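Local coordinates for multi-copper Oxidase CueO (Ochrobactrum, PDB 6EVG), which oxidises lignin model compounds and lignosulfonate as a laccase-like multi-copper oxidase, probably passing the electrons to dioxygen, at residues V235-S238 and P242-V245; I171-Q176 and H297-V302. All blocks are in the same frame, centred on the assembly; numbering follows the deposited sequence.

Interaction 1 (V235-S238 and P242-V245)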
ATOM      1  N   VAL A 235     -11.762   9.178  -2.502  1.00  8.46           N
ATOM      2  CA  VAL A 235     -11.370  10.214  -3.442  1.00  8.62           C
ATOM      3  C   VAL A 235     -12.337  10.384  -4.588  1.00  8.33           C
ATOM      4  O   VAL A 235     -12.836   9.403  -5.149  1.00  9.36           O
ATOM      5  CB  VAL A 235      -9.925  10.025  -3.980  1.00 10.00           C
ATOM      6  CG1 VAL A 235      -8.919   9.946  -2.855  1.00 11.37           C
ATOM      7  CG2 VAL A 235      -9.793   8.867  -4.881  1.00 10.82           C
ATOM      8  N   ARG A 236     -12.561  11.627  -4.964  1.00  8.37           N
ATOM      9  CA  ARG A 236     -13.325  11.963  -6.172  1.00  8.58           C
ATOM     10  C   ARG A 236     -12.607  13.101  -6.866  1.00  8.29           C
ATOM     11  O   ARG A 236     -11.799  13.807  -6.262  1.00  9.33           O
ATOM     12  CB  ARG A 236     -14.799  12.369  -5.858  1.00  8.44           C
ATOM     13  CG  ARG A 236     -14.914  13.672  -5.092  1.00  9.71           C
ATOM     14  CD  ARG A 236     -16.310  14.252  -5.198  1.00 10.22           C
ATOM     15  NE  ARG A 236     -16.479  15.438  -4.407  1.00 11.30           N
ATOM     16  CZ  ARG A 236     -17.305  16.426  -4.665  1.00 10.62           C
ATOM     17  NH1 ARG A 236     -17.972  16.483  -5.799  1.00 12.43           N
ATOM     18  NH2 ARG A 236     -17.356  17.453  -3.823  1.00 11.76           N
ATOM     19  N   LEU A 237     -13.048  13.375  -8.108  1.00  9.03           N
ATOM     20  CA  LEU A 237     -12.720  14.647  -8.734  1.00  9.25           C
ATOM     21  C   LEU A 237     -13.837  15.657  -8.473  1.00  9.41           C
ATOM     22  O   LEU A 237     -14.985  15.290  -8.217  1.00 10.25           O
ATOM     23  CB  LEU A 237     -12.505  14.461 -10.253  1.00 11.18           C
ATOM     24  CG  LEU A 237     -11.175  13.741 -10.582  1.00 14.61           C
ATOM     25  CD1 LEU A 237     -10.927  13.196 -11.943  1.00 19.07           C
ATOM     26  CD2 LEU A 237      -9.936  14.453 -10.132  1.00 14.68           C
ATOM     27  N   SER A 238     -13.471  16.924  -8.426  1.00  9.59           N
ATOM     28  CA  SER A 238     -14.371  17.990  -8.004  1.00 10.10           C
ATOM     29  C   SER A 238     -15.572  18.145  -8.962  1.00 10.85           C
ATOM     30  O   SER A 238     -16.588  18.734  -8.521  1.00 12.34           O
ATOM     31  CB  SER A 238     -13.628  19.289  -7.825  1.00 11.68           C
ATOM     32  OG  SER A 238     -12.963  19.674  -8.977  1.00 13.08           O
ATOM     33  N   PRO A 242     -15.867  10.313 -13.922  1.00 11.39           N
ATOM     34  CA  PRO A 242     -15.620   8.938 -13.485  1.00 13.15           C
ATOM     35  C   PRO A 242     -14.130   8.611 -13.394  1.00 10.63           C
ATOM     36  O   PRO A 242     -13.311   9.085 -14.202  1.00 11.79           O
ATOM     37  CB  PRO A 242     -16.292   8.088 -14.582  1.00 16.51           C
ATOM     38  CG  PRO A 242     -16.611   8.968 -15.632  1.00 16.82           C
ATOM     39  CD  PRO A 242     -16.621  10.358 -15.188  1.00 13.06           C
ATOM     40  N   LEU A 243     -13.830   7.776 -12.427  1.00 10.91           N
ATOM     41  CA  LEU A 243     -12.544   7.119 -12.260  1.00 10.45           C
ATOM     42  C   LEU A 243     -12.719   5.701 -12.768  1.00  9.17           C
ATOM     43  O   LEU A 243     -13.432   4.909 -12.109  1.00 10.21           O
ATOM     44  CB  LEU A 243     -12.043   7.166 -10.838  1.00 12.05           C
ATOM     45  CG  LEU A 243     -12.111   8.524 -10.083  1.00 17.54           C
ATOM     46  CD1 LEU A 243     -11.716   8.280  -8.638  1.00 23.94           C
ATOM     47  CD2 LEU A 243     -11.557   9.688 -10.811  1.00 20.58           C
ATOM     48  N   LEU A 244     -12.134   5.357 -13.910  1.00  8.87           N
ATOM     49  CA  LEU A 244     -12.304   4.025 -14.453  1.00  8.08           C
ATOM     50  C   LEU A 244     -11.253   3.097 -13.805  1.00  7.94           C
ATOM     51  O   LEU A 244     -10.072   3.193 -14.122  1.00  8.22           O
ATOM     52  CB  LEU A 244     -12.179   4.008 -15.971  1.00  9.49           C
ATOM     53  CG  LEU A 244     -12.316   2.610 -16.611  1.00 10.34           C
ATOM     54  CD1 LEU A 244     -13.727   2.060 -16.424  1.00 11.23           C
ATOM     55  CD2 LEU A 244     -11.974   2.700 -18.063  1.00 13.30           C
ATOM     56  N   VAL A 245     -11.701   2.241 -12.889  1.00  7.92           N
ATOM     57  CA  VAL A 245     -10.734   1.395 -12.173  1.00  7.75           C
ATOM     58  C   VAL A 245     -10.372   0.211 -13.047  1.00  8.47           C
ATOM     59  O   VAL A 245     -11.252  -0.579 -13.436  1.00  9.61           O
ATOM     60  CB  VAL A 245     -11.295   0.921 -10.823  1.00  8.93           C
ATOM     61  CG1 VAL A 245     -10.165   0.144 -10.122  1.00 10.73           C
ATOM     62  CG2 VAL A 245     -11.765   2.061  -9.963  1.00 10.58           C
TER

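Interaction 2 (I171-Q176 and H297-V302)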
ATOM      1  N   ILE A 171       0.905   8.296 -14.166  1.00  7.70           N
ATOM      2  CA  ILE A 171       1.386   9.092 -13.079  1.00  8.05           C
ATOM      3  C   ILE A 171       1.061   8.412 -11.746  1.00  7.66           C
ATOM      4  O   ILE A 171      -0.081   8.102 -11.477  1.00  7.94           O
ATOM      5  CB  ILE A 171       0.705  10.509 -13.074  1.00  9.16           C
ATOM      6  CG1 ILE A 171       0.991  11.228 -14.415  1.00 11.68           C
ATOM      7  CG2 ILE A 171       1.168  11.335 -11.908  1.00  9.87           C
ATOM      8  CD1 ILE A 171       0.170  12.455 -14.641  1.00 13.91           C
ATOM      9  N   PRO A 172       2.089   8.174 -10.906  1.00  7.68           N
ATOM     10  CA  PRO A 172       1.834   7.612  -9.565  1.00  7.79           C
ATOM     11  C   PRO A 172       1.468   8.722  -8.592  1.00  7.43           C
ATOM     12  O   PRO A 172       2.053   9.806  -8.625  1.00  8.67           O
ATOM     13  CB  PRO A 172       3.182   6.979  -9.194  1.00  9.17           C
ATOM     14  CG  PRO A 172       4.178   7.878  -9.865  1.00 11.49           C
ATOM     15  CD  PRO A 172       3.524   8.367 -11.147  1.00  9.56           C
ATOM     16  N   LEU A 173       0.496   8.381  -7.709  1.00  7.38           N
ATOM     17  CA  LEU A 173       0.040   9.301  -6.661  1.00  7.75           C
ATOM     18  C   LEU A 173       0.098   8.564  -5.332  1.00  7.44           C
ATOM     19  O   LEU A 173      -0.697   7.646  -5.085  1.00  8.80           O
ATOM     20  CB  LEU A 173      -1.401   9.772  -6.882  1.00  8.56           C
ATOM     21  CG  LEU A 173      -1.678  10.460  -8.243  1.00  9.16           C
ATOM     22  CD1 LEU A 173      -3.198  10.802  -8.308  1.00 10.73           C
ATOM     23  CD2 LEU A 173      -0.827  11.693  -8.471  1.00  9.66           C
ATOM     24  N   VAL A 174       0.988   9.002  -4.455  1.00  6.93           N
ATOM     25  CA  VAL A 174       1.116   8.431  -3.116  1.00  6.83           C
ATOM     26  C   VAL A 174       0.437   9.411  -2.152  1.00  6.83           C
ATOM     27  O   VAL A 174       0.929  10.531  -1.909  1.00  7.30           O
ATOM     28  CB  VAL A 174       2.606   8.214  -2.721  1.00  7.60           C
ATOM     29  CG1 VAL A 174       2.664   7.635  -1.323  1.00  8.39           C
ATOM     30  CG2 VAL A 174       3.296   7.347  -3.757  1.00  7.87           C
ATOM     31  N   LEU A 175      -0.695   8.959  -1.616  1.00  6.94           N
ATOM     32  CA  LEU A 175      -1.531   9.782  -0.742  1.00  7.00           C
ATOM     33  C   LEU A 175      -1.112   9.552   0.715  1.00  6.76           C
ATOM     34  O   LEU A 175      -1.088   8.382   1.160  1.00  7.68           O
ATOM     35  CB  LEU A 175      -3.000   9.413  -0.906  1.00  7.74           C
ATOM     36  CG  LEU A 175      -3.565   9.350  -2.323  1.00  7.95           C
ATOM     37  CD1 LEU A 175      -5.047   9.001  -2.319  1.00  8.52           C
ATOM     38  CD2 LEU A 175      -3.340  10.656  -3.112  1.00  9.25           C
ATOM     39  N   GLN A 176      -0.815  10.626   1.443  1.00  7.20           N
ATOM     40  CA  GLN A 176      -0.416  10.522   2.845  1.00  7.59           C
ATOM     41  C   GLN A 176      -0.977  11.710   3.621  1.00  7.49           C
ATOM     42  O   GLN A 176      -1.597  12.625   3.061  1.00  8.34           O
ATOM     43  CB  GLN A 176       1.097  10.413   3.013  1.00  7.88           C
ATOM     44  CG  GLN A 176       1.692   9.195   2.363  1.00  8.23           C
ATOM     45  CD  GLN A 176       3.192   9.200   2.368  1.00  7.98           C
ATOM     46  OE1 GLN A 176       3.834  10.164   1.877  1.00  9.12           O
ATOM     47  NE2 GLN A 176       3.785   8.122   2.912  1.00  9.45           N
ATOM     48  N   HIS A 297      -9.066  19.110   0.058  1.00 10.77           N
ATOM     49  CA  HIS A 297      -8.278  19.178  -1.167  1.00 10.81           C
ATOM     50  C   HIS A 297      -7.021  18.280  -1.060  1.00 10.51           C
ATOM     51  O   HIS A 297      -6.269  18.363  -0.074  1.00 12.10           O
ATOM     52  CB  HIS A 297      -7.830  20.610  -1.390  1.00 11.57           C
ATOM     53  CG  HIS A 297      -7.116  20.831  -2.674  1.00 11.71           C
ATOM     54  ND1 HIS A 297      -7.761  20.966  -3.878  1.00 13.62           N
ATOM     55  CD2 HIS A 297      -5.790  20.945  -2.927  1.00 11.66           C
ATOM     56  CE1 HIS A 297      -6.836  21.148  -4.819  1.00 12.22           C
ATOM     57  NE2 HIS A 297      -5.640  21.154  -4.269  1.00 12.27           N
ATOM     58  N   LEU A 298      -6.801  17.466  -2.087  1.00  9.59           N
ATOM     59  CA  LEU A 298      -5.549  16.740  -2.257  1.00  9.15           C
ATOM     60  C   LEU A 298      -4.600  17.400  -3.238  1.00  8.92           C
ATOM     61  O   LEU A 298      -3.443  17.636  -2.939  1.00  9.90           O
ATOM     62  CB  LEU A 298      -5.798  15.283  -2.662  1.00  9.07           C
ATOM     63  CG  LEU A 298      -6.273  14.378  -1.504  1.00 10.56           C
ATOM     64  CD1 LEU A 298      -6.885  13.108  -2.041  1.00 10.96           C
ATOM     65  CD2 LEU A 298      -5.058  13.999  -0.635  1.00 12.73           C
ATOM     66  N   MET A 299      -5.074  17.646  -4.479  1.00  9.28           N
ATOM     67  CA  MET A 299      -4.230  18.175  -5.528  1.00  9.18           C
ATOM     68  C   MET A 299      -5.084  18.682  -6.676  1.00  9.36           C
ATOM     69  O   MET A 299      -6.306  18.431  -6.685  1.00 10.06           O
ATOM     70  CB  MET A 299      -3.243  17.108  -6.041  1.00  9.08           C
ATOM     71  CG  MET A 299      -3.920  15.938  -6.702  1.00  9.92           C
ATOM     72  SD  MET A 299      -2.790  14.762  -7.460  1.00 10.28           S
ATOM     73  CE  MET A 299      -2.136  15.704  -8.797  1.00 12.30           C
ATOM     74  N   ARG A 300      -4.459  19.395  -7.595  1.00  9.58           N
ATOM     75  CA  ARG A 300      -5.141  19.919  -8.775  1.00 10.15           C
ATOM     76  C   ARG A 300      -4.542  19.355 -10.043  1.00 10.41           C
ATOM     77  O   ARG A 300      -3.333  19.210 -10.110  1.00 11.75           O
ATOM     78  CB  ARG A 300      -5.061  21.456  -8.758  1.00 11.60           C
ATOM     79  CG  ARG A 300      -5.836  22.118  -9.936  1.00 13.46           C
ATOM     80  CD  ARG A 300      -6.011  23.584  -9.677  1.00 16.65           C
ATOM     81  NE  ARG A 300      -6.857  24.280 -10.609  1.00 24.10           N
ATOM     82  CZ  ARG A 300      -8.209  24.303 -10.671  1.00 28.63           C
ATOM     83  NH1 ARG A 300      -8.961  23.508  -9.944  1.00 33.66           N
ATOM     84  NH2 ARG A 300      -8.813  25.115 -11.554  1.00 35.29           N
ATOM     85  N   PHE A 301      -5.384  19.087 -11.028  1.00 10.12           N
ATOM     86  CA  PHE A 301      -4.966  18.720 -12.384  1.00 10.32           C
ATOM     87  C   PHE A 301      -5.341  19.878 -13.312  1.00 11.03           C
ATOM     88  O   PHE A 301      -6.488  20.349 -13.311  1.00 12.68           O
ATOM     89  CB  PHE A 301      -5.713  17.474 -12.862  1.00 10.44           C
ATOM     90  CG  PHE A 301      -5.360  16.250 -12.113  1.00 10.37           C
ATOM     91  CD1 PHE A 301      -4.245  15.505 -12.476  1.00 11.13           C
ATOM     92  CD2 PHE A 301      -6.098  15.807 -11.052  1.00 11.03           C
ATOM     93  CE1 PHE A 301      -3.920  14.360 -11.817  1.00 12.27           C
ATOM     94  CE2 PHE A 301      -5.727  14.639 -10.338  1.00 13.09           C
ATOM     95  CZ  PHE A 301      -4.647  13.928 -10.754  1.00 12.25           C
ATOM     96  N   VAL A 302      -4.392  20.307 -14.128  1.00 11.61           N
ATOM     97  CA  VAL A 302      -4.588  21.310 -15.152  1.00 12.83           C
ATOM     98  C   VAL A 302      -4.193  20.706 -16.509  1.00 12.34           C
ATOM     99  O   VAL A 302      -3.223  20.017 -16.592  1.00 14.47           O
ATOM    100  CB  VAL A 302      -3.815  22.573 -14.846  1.00 14.99           C
ATOM    101  CG1 VAL A 302      -4.242  23.228 -13.541  1.00 16.95           C
ATOM    102  CG2 VAL A 302      -2.351  22.393 -14.919  1.00 22.01           C
TER

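Interaction 1 (V235-S238 and P242-V245)
Leu243 reaches across from the start of strand 243-248 and lays its two methyls against two different residues of strand 233-237, Val235 and Leu237. Its CB points toward the opposing strand without touching it, and serves to carry the branch inward. A chi1 of -47° swings CG away from the carbonyl carbon and back alongside the backbone N, and from there the fork opens along the other strand. CD2 takes one arm: it meets Leu237 CD1 at 3.7 Å, with Leu237 CG behind at 4.1 Å, and the two leucine side chains meet at a slant. CD1 takes the other: it lies 3.8 Å from the backbone O of Val235, and its neighbour there, Val235 CG2, is a looser 4.3 Å away. The fork thus spans residues two apart on the strand, whose side chains both belong to its inner face. Arg236, between them, sends its guanidinium outward to a salt bridge with Asp295. The side-chain contacts are apolar and all three touching residues are buried; the one polar atom among the contacts is the carbonyl O of Val235. The backbones stay well separated, with Leu237 and Pro242 the nearest pair of CA atoms at 8.0 Å. Each strand hydrogen-bonds instead to its own sheet: Val235 to Leu262, Leu243 to Val259. Leu262 and Val274 extend the packing, the first touching Val235 and Leu243, the second Leu237 and Leu243. Two consecutive strands joined by a short loop, facing each other through side chains from opposite sheets, make a beta arch, here closing one part of a cupredoxin-like beta sandwich.

Interaction 2 (I171-Q176 and H297-V302)
The sulfur of Met299 sits against the methyl pair of Leu173, 3.8 Å from Leu173 CD2 and 4.1 Å from Leu173 CD1, with the two side chains crossing at about a right angle. This is the tight part. Met299 has its CG wedged between the backbone N and the carbonyl carbon (chi1 64°), and a bend at chi3 (-68°) brings its CE over one face of the Phe301 ring, 3.6 Å above the plane and toward the rim. Leu173 CD1 reaches the same ring at its edge, near the plane, 4.2 Å from Phe301 CZ. Leucine, methionine and phenylalanine therefore interlock. Packing slackens toward the other end, where Leu175 CD2 and Leu298 CD1 come only to 4.4 Å; Phe233 and Val235 touch both of these leucines. Leu298 and Met299 together face Leu284 in a classic beta bulge, which lets successive residues both point inward. His297, Arg300 and Val302 lie on the more solvent-accessible side of their strand, Arg300 in a salt bridge with Asp283. With thioether, methyls and one aromatic ring as its parts, the joint depends on shape and dispersion, not on directional bonds.

Both contacts bridge the same two sheets of one cupredoxin-like domain, with centres about 12 Å apart. Strands 170-178 and 243-248 belong to one sheet, 233-237 and 295-303 to the other. In sequence, both segments of interaction 1 fall between the two strands of interaction 2: a short arch within a face-to-face packing of strands over a hundred residues apart. They merge in the core, where Val235 CG1 lies 3.8 Å from Leu298 CD1 and 4.0 Å from Leu175 CD1, and Leu237 CD2 is 4.2 Å from Phe301 CD2. The contacts are packing within this sandwich, and neither contains a ligand of the copper seen here, held by His434, Cys490 and His495.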